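Local coordinates for C381 turret protein (Sulfolobus turreted icosahedral virus, PDB 4IND) that probably helps build the turrets of an archaeal virus capsid, with three jelly-roll domains and five copies in the assembly, at residues R154-I160 with T254-E260; Y178-Y184 with G224-L230. The contacts are given in a common frame with arbitrary orientation. Residue numbers count along the deposited sequence, not the author numbering.

Contact 1 (R154-I160 with T254-E260). With 2HP (dihydrogenphosphate ion), chain Y.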
loop_
_atom_site.group_PDB
_atom_site.type_symbol
_atom_site.label_atom_id
_atom_site.label_comp_id
_atom_site.label_asym_id
_atom_site.label_seq_id
_atom_site.Cartn_x
_atom_site.Cartn_y
_atom_site.Cartn_z
ATOM N N ARG A 154 15.834 1.851 6.059
ATOM C CA ARG A 154 15.810 2.239 7.447
ATOM C C ARG A 154 17.040 3.066 7.713
ATOM O O ARG A 154 17.983 3.070 6.916
ATOM C CB ARG A 154 15.871 0.991 8.338
ATOM C CG ARG A 154 17.044 0.076 7.991
ATOM C CD ARG A 154 17.205 -1.052 9.016
ATOM N NE ARG A 154 18.236 -2.008 8.597
ATOM C CZ ARG A 154 18.510 -3.134 9.251
ATOM N NH1 ARG A 154 17.827 -3.436 10.334
ATOM N NH2 ARG A 154 19.464 -3.950 8.831
ATOM N N ILE A 155 17.031 3.766 8.831
ATOM C CA ILE A 155 18.252 4.367 9.348
ATOM C C ILE A 155 19.028 3.233 10.007
ATOM O O ILE A 155 18.480 2.504 10.836
ATOM C CB ILE A 155 17.930 5.436 10.397
ATOM C CG1 ILE A 155 17.231 6.631 9.728
ATOM C CG2 ILE A 155 19.204 5.919 11.106
ATOM C CD1 ILE A 155 16.728 7.653 10.738
ATOM N N ASN A 156 20.286 3.057 9.606
ATOM C CA ASN A 156 21.142 2.021 10.203
ATOM C C ASN A 156 22.581 2.557 10.337
ATOM O O ASN A 156 23.423 2.331 9.489
ATOM C CB ASN A 156 21.092 0.740 9.384
ATOM C CG ASN A 156 21.824 -0.415 10.062
ATOM O OD1 ASN A 156 22.300 -0.270 11.185
ATOM N ND2 ASN A 156 21.918 -1.561 9.379
ATOM N N ILE A 157 22.827 3.294 11.411
ATOM C CA ILE A 157 24.165 3.831 11.697
ATOM C C ILE A 157 24.892 2.895 12.656
ATOM O O ILE A 157 24.339 2.538 13.689
ATOM C CB ILE A 157 24.050 5.201 12.352
ATOM C CG1 ILE A 157 23.344 6.180 11.396
ATOM C CG2 ILE A 157 25.432 5.753 12.744
ATOM C CD1 ILE A 157 22.972 7.498 12.073
ATOM N N PRO A 158 26.135 2.491 12.306
ATOM C CA PRO A 158 26.886 1.536 13.137
ATOM C C PRO A 158 27.301 2.154 14.468
ATOM O O PRO A 158 27.068 3.348 14.681
ATOM C CB PRO A 158 28.098 1.179 12.269
ATOM C CG PRO A 158 28.243 2.318 11.304
ATOM C CD PRO A 158 26.845 2.823 11.057
ATOM N N LYS A 159 27.878 1.347 15.357
ATOM C CA LYS A 159 28.176 1.799 16.707
ATOM C C LYS A 159 29.425 2.683 16.680
ATOM O O LYS A 159 30.522 2.233 16.952
ATOM C CB LYS A 159 28.349 0.605 17.652
ATOM C CG LYS A 159 28.521 0.992 19.116
ATOM C CD LYS A 159 29.037 -0.196 19.950
ATOM C CE LYS A 159 27.991 -1.296 20.063
ATOM N NZ LYS A 159 28.407 -2.362 21.017
ATOM N N ILE A 160 29.236 3.952 16.334
ATOM C CA ILE A 160 30.364 4.872 16.158
ATOM C C ILE A 160 30.105 6.262 16.751
ATOM O O ILE A 160 30.959 7.148 16.669
ATOM C CB ILE A 160 30.691 5.066 14.657
ATOM C CG1 ILE A 160 29.457 5.600 13.938
ATOM C CG2 ILE A 160 31.191 3.765 14.023
ATOM C CD1 ILE A 160 29.743 6.078 12.497
ATOM N N THR A 254 29.655 4.683 23.454
ATOM C CA THR A 254 29.665 4.695 21.997
ATOM C C THR A 254 28.425 3.930 21.576
ATOM O O THR A 254 28.135 2.880 22.132
ATOM C CB THR A 254 30.896 3.996 21.436
ATOM O OG1 THR A 254 32.073 4.595 21.981
ATOM C CG2 THR A 254 30.931 4.128 19.915
ATOM N N PHE A 255 27.655 4.458 20.625
ATOM C CA PHE A 255 26.415 3.786 20.273
ATOM C C PHE A 255 26.082 3.934 18.793
ATOM O O PHE A 255 26.628 4.798 18.093
ATOM C CB PHE A 255 25.263 4.274 21.168
ATOM C CG PHE A 255 24.876 5.717 20.932
ATOM C CD1 PHE A 255 23.835 6.043 20.079
ATOM C CD2 PHE A 255 25.553 6.741 21.583
ATOM C CE1 PHE A 255 23.476 7.382 19.867
ATOM C CE2 PHE A 255 25.211 8.072 21.385
ATOM C CZ PHE A 255 24.171 8.396 20.517
ATOM N N GLY A 256 25.185 3.076 18.332
ATOM C CA GLY A 256 24.705 3.094 16.973
ATOM C C GLY A 256 23.243 3.485 17.011
ATOM O O GLY A 256 22.679 3.690 18.088
ATOM N N LEU A 257 22.629 3.623 15.839
ATOM C CA LEU A 257 21.225 4.006 15.779
ATOM C C LEU A 257 20.563 3.350 14.600
ATOM O O LEU A 257 20.987 3.515 13.454
ATOM C CB LEU A 257 21.088 5.528 15.651
ATOM C CG LEU A 257 19.644 6.015 15.447
ATOM C CD1 LEU A 257 18.823 5.752 16.691
ATOM C CD2 LEU A 257 19.633 7.527 15.098
ATOM N N GLU A 258 19.494 2.631 14.890
ATOM C CA GLU A 258 18.733 1.936 13.868
ATOM C C GLU A 258 17.282 2.346 14.100
ATOM O O GLU A 258 16.741 2.202 15.204
ATOM C CB GLU A 258 18.995 0.426 14.044
ATOM C CG GLU A 258 18.301 -0.545 13.102
ATOM C CD GLU A 258 18.724 -1.994 13.403
ATOM O OE1 GLU A 258 19.942 -2.273 13.301
ATOM O OE2 GLU A 258 17.853 -2.836 13.768
ATOM N N VAL A 259 16.657 2.917 13.072
ATOM C CA VAL A 259 15.239 3.280 13.132
ATOM C C VAL A 259 14.557 2.649 11.942
ATOM O O VAL A 259 14.944 2.904 10.805
ATOM C CB VAL A 259 15.051 4.812 13.042
ATOM C CG1 VAL A 259 13.577 5.180 13.249
ATOM C CG2 VAL A 259 15.939 5.515 14.054
ATOM N N GLU A 260 13.546 1.827 12.191
ATOM C CA GLU A 260 12.952 1.021 11.134
ATOM C C GLU A 260 11.474 0.807 11.385
ATOM O O GLU A 260 11.040 0.666 12.539
ATOM C CB GLU A 260 13.668 -0.335 11.062
ATOM C CG GLU A 260 13.679 -1.040 12.396
ATOM C CD GLU A 260 14.906 -1.913 12.611
ATOM O OE1 GLU A 260 15.627 -2.217 11.636
ATOM O OE2 GLU A 260 15.152 -2.300 13.771
HETATM P P 2HP Y . 19.389 -6.237 12.609
HETATM O O1 2HP Y . 18.878 -7.395 13.517
HETATM O O2 2HP Y . 18.414 -5.936 11.514
HETATM O O3 2HP Y . 20.601 -6.651 11.847
HETATM O O4 2HP Y . 19.651 -4.983 13.489
#
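The aliphatic part of Arg154 overlaps the backbone of Val259, its CB 3.3 Å from Val259 O, and the guanidinium then reaches across two acidic residues. Arg154 NH1 donates to Glu260 OE1 at 2.8 Å in a salt bridge, makes a longer one to Glu258 OE2 at 3.5 Å, and gives a hydrogen bond of 2.8 Å to O2 of the dihydrogenphosphate ion. Arginine suits this place because its several N-H groups can serve carboxylates and phosphate together; its other nitrogens form salt bridges to Glu125 and Asp238 of the second subunit. Glu258 also approaches the ion, OE1 lying 2.7 Å from its O4.

The two strands that carry this network run antiparallel. Ile155 and Val259 exchange backbone hydrogen bonds (Ile155 N to Val259 O 3.0 Å, Val259 N to Ile155 O 2.9 Å), as do Ile157 and Leu257 (Ile157 N to Leu257 O 2.8 Å, Leu257 N to Ile157 O 3.0 Å). These four side chains share the apolar face, where branched residues pack closely: Ile155 CB meets Val259 CB at 4.0 Å. The intervening non-hydrogen-bonded pair, Asn156 and Glu258, occupies the polar face, where Asn156 OD1 is hydrogen-bonded to Gln126 of the second subunit. An inverse gamma turn centred on Lys159 then bends the chain towards Gly256, whose missing side chain leaves room beside Ile157 O and Pro158.

Strand 155-163 is outermost in a four-stranded jelly-roll sheet, with strand 253-262 between it and strand 176-187, while Tyr119 and Ile121 of strand 114-124 pack against the apolar face.

Contact 2 (Y178-Y184 with G224-L230). With 2HP (dihydrogenphosphate ion), chain Y.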
loop_
_atom_site.group_PDB
_atom_site.type_symbol
_atom_site.label_atom_id
_atom_site.label_comp_id
_atom_site.label_asym_id
_atom_site.label_seq_id
_atom_site.Cartn_x
_atom_site.Cartn_y
_atom_site.Cartn_z
ATOM N N TYR A 178 7.371 2.162 14.744
ATOM C CA TYR A 178 8.795 2.033 14.495
ATOM C C TYR A 178 9.554 1.418 15.646
ATOM O O TYR A 178 9.224 1.631 16.812
ATOM C CB TYR A 178 9.394 3.405 14.247
ATOM C CG TYR A 178 8.834 4.125 13.046
ATOM C CD1 TYR A 178 9.518 4.140 11.840
ATOM C CD2 TYR A 178 7.621 4.794 13.119
ATOM C CE1 TYR A 178 9.016 4.823 10.728
ATOM C CE2 TYR A 178 7.107 5.482 12.012
ATOM C CZ TYR A 178 7.801 5.482 10.829
ATOM O OH TYR A 178 7.314 6.169 9.736
ATOM N N ALA A 179 10.595 0.674 15.308
ATOM C CA ALA A 179 11.558 0.210 16.299
ATOM C C ALA A 179 12.721 1.189 16.277
ATOM O O ALA A 179 13.178 1.594 15.207
ATOM C CB ALA A 179 12.031 -1.184 15.981
ATOM N N ILE A 180 13.192 1.583 17.458
ATOM C CA ILE A 180 14.428 2.347 17.552
ATOM C C ILE A 180 15.393 1.497 18.365
ATOM O O ILE A 180 15.143 1.213 19.536
ATOM C CB ILE A 180 14.202 3.668 18.255
ATOM C CG1 ILE A 180 13.258 4.537 17.424
ATOM C CG2 ILE A 180 15.534 4.380 18.472
ATOM C CD1 ILE A 180 12.795 5.794 18.153
ATOM N N LYS A 181 16.462 1.050 17.716
ATOM C CA LYS A 181 17.417 0.154 18.332
ATOM C C LYS A 181 18.745 0.890 18.465
ATOM O O LYS A 181 19.236 1.512 17.508
ATOM C CB LYS A 181 17.582 -1.129 17.499
ATOM C CG LYS A 181 18.461 -2.188 18.162
ATOM C CD LYS A 181 18.766 -3.353 17.216
ATOM C CE LYS A 181 17.490 -4.098 16.806
ATOM N NZ LYS A 181 17.824 -5.302 15.967
ATOM N N MET A 182 19.329 0.836 19.654
ATOM C CA MET A 182 20.616 1.470 19.863
ATOM C C MET A 182 21.598 0.545 20.573
ATOM O O MET A 182 21.603 0.451 21.799
ATOM C CB MET A 182 20.426 2.794 20.612
ATOM C CG MET A 182 19.458 3.724 19.900
ATOM S SD MET A 182 18.770 5.023 20.933
ATOM C CE MET A 182 20.271 5.732 21.609
ATOM N N PRO A 183 22.425 -0.162 19.788
ATOM C CA PRO A 183 23.509 -0.965 20.349
ATOM C C PRO A 183 24.461 0.027 20.976
ATOM O O PRO A 183 24.672 1.089 20.374
ATOM C CB PRO A 183 24.172 -1.585 19.112
ATOM C CG PRO A 183 23.202 -1.387 17.974
ATOM C CD PRO A 183 22.426 -0.151 18.309
ATOM N N TYR A 184 24.998 -0.273 22.151
ATOM C CA TYR A 184 25.916 0.645 22.810
ATOM C C TYR A 184 27.027 -0.110 23.508
ATOM O O TYR A 184 26.894 -1.293 23.775
ATOM C CB TYR A 184 25.171 1.501 23.838
ATOM C CG TYR A 184 24.548 0.695 24.949
ATOM C CD1 TYR A 184 25.318 0.259 26.034
ATOM C CD2 TYR A 184 23.197 0.338 24.919
ATOM C CE1 TYR A 184 24.762 -0.488 27.055
ATOM C CE2 TYR A 184 22.641 -0.419 25.957
ATOM C CZ TYR A 184 23.434 -0.823 27.009
ATOM O OH TYR A 184 22.897 -1.571 28.025
ATOM N N GLY A 224 25.465 -3.438 25.285
ATOM C CA GLY A 224 24.106 -3.923 25.283
ATOM C C GLY A 224 23.379 -3.254 24.163
ATOM O O GLY A 224 24.008 -2.667 23.264
ATOM N N THR A 225 22.052 -3.317 24.212
ATOM C CA THR A 225 21.210 -2.736 23.171
ATOM C C THR A 225 19.931 -2.194 23.781
ATOM O O THR A 225 19.256 -2.893 24.532
ATOM C CB THR A 225 20.840 -3.791 22.103
ATOM O OG1 THR A 225 22.028 -4.429 21.605
ATOM C CG2 THR A 225 20.095 -3.133 20.941
ATOM N N PHE A 226 19.616 -0.941 23.482
ATOM C CA PHE A 226 18.298 -0.403 23.801
ATOM C C PHE A 226 17.400 -0.695 22.606
ATOM O O PHE A 226 17.825 -0.559 21.446
ATOM C CB PHE A 226 18.356 1.112 24.010
ATOM C CG PHE A 226 19.179 1.535 25.200
ATOM C CD1 PHE A 226 18.825 1.139 26.482
ATOM C CD2 PHE A 226 20.287 2.334 25.036
ATOM C CE1 PHE A 226 19.581 1.540 27.578
ATOM C CE2 PHE A 226 21.045 2.752 26.121
ATOM C CZ PHE A 226 20.694 2.356 27.384
ATOM N N LEU A 227 16.173 -1.125 22.880
ATOM C CA LEU A 227 15.212 -1.401 21.818
ATOM C C LEU A 227 13.862 -0.971 22.333
ATOM O O LEU A 227 13.299 -1.599 23.239
ATOM C CB LEU A 227 15.191 -2.898 21.479
ATOM C CG LEU A 227 14.128 -3.333 20.461
ATOM C CD1 LEU A 227 14.203 -2.456 19.213
ATOM C CD2 LEU A 227 14.269 -4.794 20.083
ATOM N N VAL A 228 13.353 0.115 21.782
ATOM C CA VAL A 228 12.032 0.611 22.149
ATOM C C VAL A 228 11.203 0.847 20.888
ATOM O O VAL A 228 11.723 0.769 19.791
ATOM C CB VAL A 228 12.120 1.898 22.985
ATOM C CG1 VAL A 228 12.882 1.631 24.267
ATOM C CG2 VAL A 228 12.793 3.001 22.185
ATOM N N TYR A 229 9.910 1.096 21.053
ATOM C CA TYR A 229 9.039 1.212 19.899
ATOM C C TYR A 229 8.157 2.438 20.059
ATOM O O TYR A 229 7.721 2.745 21.161
ATOM C CB TYR A 229 8.168 -0.051 19.777
ATOM C CG TYR A 229 8.929 -1.355 19.718
ATOM C CD1 TYR A 229 9.333 -1.899 18.509
ATOM C CD2 TYR A 229 9.221 -2.060 20.871
ATOM C CE1 TYR A 229 10.012 -3.123 18.456
ATOM C CE2 TYR A 229 9.908 -3.271 20.826
ATOM C CZ TYR A 229 10.306 -3.785 19.612
ATOM O OH TYR A 229 10.984 -4.975 19.544
ATOM N N LEU A 230 7.879 3.126 18.956
ATOM C CA LEU A 230 6.986 4.277 18.964
ATOM C C LEU A 230 5.854 4.028 18.013
ATOM O O LEU A 230 6.092 3.691 16.851
ATOM C CB LEU A 230 7.717 5.529 18.444
ATOM C CG LEU A 230 8.842 6.106 19.267
ATOM C CD1 LEU A 230 9.407 7.354 18.548
ATOM C CD2 LEU A 230 8.285 6.475 20.605
HETATM P P 2HP Y . 19.389 -6.237 12.609
HETATM O O1 2HP Y . 18.878 -7.395 13.517
HETATM O O2 2HP Y . 18.414 -5.936 11.514
HETATM O O3 2HP Y . 20.601 -6.651 11.847
HETATM O O4 2HP Y . 19.651 -4.983 13.489
#
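A dihydrogenphosphate site at a subunit interface includes Lys181, whose long side chain carries NZ to within 3.1 Å of O4 of the ion in a hydrogen bond. The same ammonium group hydrogen-bonds to the backbone O of Asp235 of the second subunit and makes a cation-pi contact with Tyr236 of that subunit. Eight backbone hydrogen bonds join the antiparallel strands, from Tyr178 N to Leu230 O (2.9 Å) at one end to Gly224 N to Tyr184 O (3.0 Å) at the other. This pair forms one edge of the 1-4-2-3 sheet of the second jelly roll. Successive side chains point to opposite faces, which meet different surroundings. Ile180, Met182, Phe226, Val228 and Leu230 turn inwards, their apolar bulk meeting Phe199, Ile202, Ile209 and Ile213 of the facing sheet; Ile180 CD1 touches Leu230 CD1 at 3.8 Å. The Tyr184 and Phe226 rings lie obliquely, centroids 4.5 Å apart, and Gly224 CA sits 3.9 Å from the Tyr184 ring centroid in a CH-pi contact; a CB on Gly224 would clash with Tyr184 OH. On the other face, small Ala179 leaves space for the Tyr229 ring (Ala179 CB to Tyr229 CE1 3.7 Å), and the Tyr229 hydroxyl is hydrogen-bonded to Asp235 of the second subunit.

From the N terminus, the chain enters the second jelly roll through 154-160, then reaches 178-184 and, after a long excursion through the facing sheet, returns as 224-230 to close contact 2. Only after another pass through that facing sheet does 254-260 arrive and close contact 1, so the shorter loop lies wholly within the longer. The contacts are the two outer pairings of one four-stranded sheet, joined by the middle pairing of strand 253-262 with strand 176-187, where Glu260 O to Ala179 N (2.8 Å) and Gly256 N to Pro183 O (2.9 Å) probably are hydrogen bonds. The phosphate bridges both contacts and the second subunit, linking this sheet to the turret's subunit interface.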